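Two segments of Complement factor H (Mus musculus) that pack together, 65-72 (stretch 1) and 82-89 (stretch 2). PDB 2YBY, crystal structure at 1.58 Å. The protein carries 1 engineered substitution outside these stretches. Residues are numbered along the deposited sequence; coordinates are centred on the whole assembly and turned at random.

Stretch 1 (65-72) CVRKCVFH
Stretch 2, residues 82-89: WEKVYVQG

Two strands, 66-71 and 84-87, run antiparallel at 147° between their directions, their axes approaching to 4.6 Å. Lys68 faces Val87 and Val70 faces Val85 as non-hydrogen-bonded pairs; Cys69-Tyr86 and Phe71-Lys84 are the hydrogen-bonded pairs. Phi/psi stay extended, near -100/130 along 68-71 and -120/160 at Tyr86 and Val87.

Gln88 covers the most surface. Just past its strand, at phi/psi -47/124, it sends its backbone N to Arg67 O (2.9 Å), while its side chain, chi1 t and chi2 t, extends so that OE1 accepts from Arg67 N (2.9 Å, 163°). An amide side chain thus takes the acceptor role a backbone carbonyl would play, and the ladder gains one more rung.

Tyr86 comes next. Its N donates to Cys69 O and its O accepts from Cys69 N, both at 2.8 Å. With chi1 m (-69°) and chi2 83°, its ring lies on the same face as Cys69 and Phe71, and CE1 packs 3.7 Å from Phe71 CB.

Phe71, chi1 t, turns its ring end away from the partner strand; its backbone N meets Lys84 O at 2.8 Å, and its O receives Lys84 N at 3.0 Å, both nearly linear. On the other face, Lys68 CG lies 3.9 Å from Val85 CG1. The contact buries 638 Å² in all.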

# COMPACT_ATOMS: atom_id res chain seq x y z
N CYS A 65 -4.25 -3.34 -3.82
CA CYS A 65 -3.12 -2.46 -4.04
C CYS A 65 -3.58 -1.03 -3.86
O CYS A 65 -4.55 -0.59 -4.51
CB CYS A 65 -2.54 -2.68 -5.42
SG CYS A 65 -1.77 -4.30 -5.62
N VAL A 66 -2.90 -0.33 -2.97
CA VAL A 66 -3.17 1.06 -2.61
C VAL A 66 -1.90 1.90 -2.81
O VAL A 66 -0.80 1.36 -2.96
CB VAL A 66 -3.70 1.19 -1.16
CG1 VAL A 66 -5.02 0.44 -0.98
CG2 VAL A 66 -2.69 0.69 -0.14
N ARG A 67 -2.04 3.23 -2.81
CA ARG A 67 -0.86 4.08 -2.93
C ARG A 67 0.19 3.80 -1.84
O ARG A 67 -0.15 3.60 -0.67
CB ARG A 67 -1.25 5.58 -2.91
CG ARG A 67 -0.09 6.56 -3.10
CD ARG A 67 0.65 6.43 -4.39
NE ARG A 67 -0.14 6.84 -5.55
CZ ARG A 67 0.22 6.62 -6.82
NH1 ARG A 67 1.33 5.95 -7.10
NH2 ARG A 67 -0.55 7.05 -7.82
N LYS A 68 1.46 3.76 -2.25
CA LYS A 68 2.61 3.59 -1.39
C LYS A 68 3.32 4.94 -1.30
O LYS A 68 3.53 5.60 -2.33
CB LYS A 68 3.58 2.57 -2.01
CG LYS A 68 4.82 2.29 -1.22
CD LYS A 68 5.70 1.22 -1.88
CE LYS A 68 6.53 1.79 -2.99
NZ LYS A 68 7.48 0.78 -3.54
N CYS A 69 3.65 5.36 -0.07
CA CYS A 69 4.42 6.56 0.17
C CYS A 69 5.62 6.16 0.99
O CYS A 69 5.46 5.65 2.10
CB CYS A 69 3.61 7.61 0.92
SG CYS A 69 2.04 8.04 0.14
N VAL A 70 6.81 6.47 0.52
CA VAL A 70 8.05 6.12 1.19
C VAL A 70 8.52 7.31 1.99
O VAL A 70 8.59 8.44 1.47
CB VAL A 70 9.12 5.66 0.17
CG1 VAL A 70 10.47 5.43 0.85
CG2 VAL A 70 8.64 4.40 -0.57
N PHE A 71 8.85 7.08 3.27
CA PHE A 71 9.40 8.11 4.13
C PHE A 71 10.91 7.92 4.20
O PHE A 71 11.34 6.81 4.50
CB PHE A 71 8.83 8.04 5.54
CG PHE A 71 9.40 9.11 6.43
CD1 PHE A 71 9.10 10.45 6.21
CD2 PHE A 71 10.33 8.81 7.41
CE1 PHE A 71 9.65 11.44 7.00
CE2 PHE A 71 10.87 9.81 8.21
CZ PHE A 71 10.52 11.12 8.01
N HIS A 72 11.70 8.96 3.93
CA HIS A 72 13.16 8.85 4.04
C HIS A 72 13.76 10.23 4.25
O HIS A 72 14.17 10.53 5.36
CB HIS A 72 13.79 8.12 2.83
CG HIS A 72 15.23 7.73 3.02
ND1 HIS A 72 15.89 6.93 2.11
CD2 HIS A 72 16.11 8.08 4.00
CE1 HIS A 72 17.12 6.77 2.57
NE2 HIS A 72 17.31 7.46 3.68
N TRP A 82 16.90 4.64 6.64
CA TRP A 82 16.50 3.73 5.58
C TRP A 82 15.07 4.05 5.24
O TRP A 82 14.36 4.60 6.08
CB TRP A 82 16.64 2.25 5.98
CG TRP A 82 15.72 1.83 7.08
CD1 TRP A 82 14.39 1.51 6.98
CD2 TRP A 82 16.08 1.60 8.44
NE1 TRP A 82 13.89 1.14 8.19
CE2 TRP A 82 14.92 1.12 9.10
CE3 TRP A 82 17.29 1.62 9.14
CZ2 TRP A 82 14.92 0.80 10.46
CZ3 TRP A 82 17.29 1.33 10.48
CH2 TRP A 82 16.11 0.94 11.14
N GLU A 83 14.65 3.61 4.08
CA GLU A 83 13.31 3.84 3.54
C GLU A 83 12.24 3.13 4.36
O GLU A 83 12.31 1.91 4.51
CB GLU A 83 13.23 3.32 2.10
CG GLU A 83 14.05 4.12 1.12
CD GLU A 83 13.96 3.62 -0.31
OE1 GLU A 83 13.05 2.81 -0.60
OE2 GLU A 83 14.82 4.01 -1.13
N LYS A 84 11.26 3.87 4.89
CA LYS A 84 10.15 3.26 5.61
C LYS A 84 8.90 3.39 4.75
O LYS A 84 8.54 4.49 4.33
CB LYS A 84 9.95 3.91 6.98
CG LYS A 84 8.95 3.14 7.81
CD LYS A 84 8.93 3.56 9.28
CE LYS A 84 7.65 3.13 9.98
NZ LYS A 84 7.49 1.65 10.04
N VAL A 85 8.24 2.26 4.48
CA VAL A 85 7.05 2.25 3.67
C VAL A 85 5.81 2.63 4.47
O VAL A 85 5.51 2.02 5.51
CB VAL A 85 6.84 0.87 2.99
CG1 VAL A 85 5.47 0.77 2.35
CG2 VAL A 85 7.94 0.62 1.96
N TYR A 86 5.03 3.56 3.91
CA TYR A 86 3.70 3.87 4.38
C TYR A 86 2.73 3.62 3.26
O TYR A 86 3.13 3.62 2.09
CB TYR A 86 3.59 5.29 4.90
CG TYR A 86 4.35 5.47 6.18
CD1 TYR A 86 5.72 5.71 6.17
CD2 TYR A 86 3.70 5.48 7.41
CE1 TYR A 86 6.43 5.89 7.36
CE2 TYR A 86 4.39 5.67 8.59
CZ TYR A 86 5.76 5.89 8.57
OH TYR A 86 6.46 6.10 9.74
N VAL A 87 1.46 3.38 3.60
CA VAL A 87 0.40 3.14 2.64
C VAL A 87 -0.71 4.12 2.82
O VAL A 87 -0.81 4.80 3.84
CB VAL A 87 -0.10 1.68 2.65
CG1 VAL A 87 1.06 0.69 2.56
CG2 VAL A 87 -0.97 1.40 3.87
N GLN A 88 -1.56 4.20 1.81
CA GLN A 88 -2.67 5.12 1.73
C GLN A 88 -3.50 5.14 3.01
O GLN A 88 -3.94 4.09 3.51
CB GLN A 88 -3.53 4.75 0.53
CG GLN A 88 -4.43 5.85 0.06
CD GLN A 88 -5.00 5.54 -1.31
OE1 GLN A 88 -4.46 4.72 -2.09
NE2 GLN A 88 -6.06 6.22 -1.65
N GLY A 89 -3.64 6.33 3.58
CA GLY A 89 -4.40 6.51 4.81
C GLY A 89 -3.54 6.67 6.06
O GLY A 89 -4.05 7.12 7.09
O HOH W 1 14.94 6.75 -0.20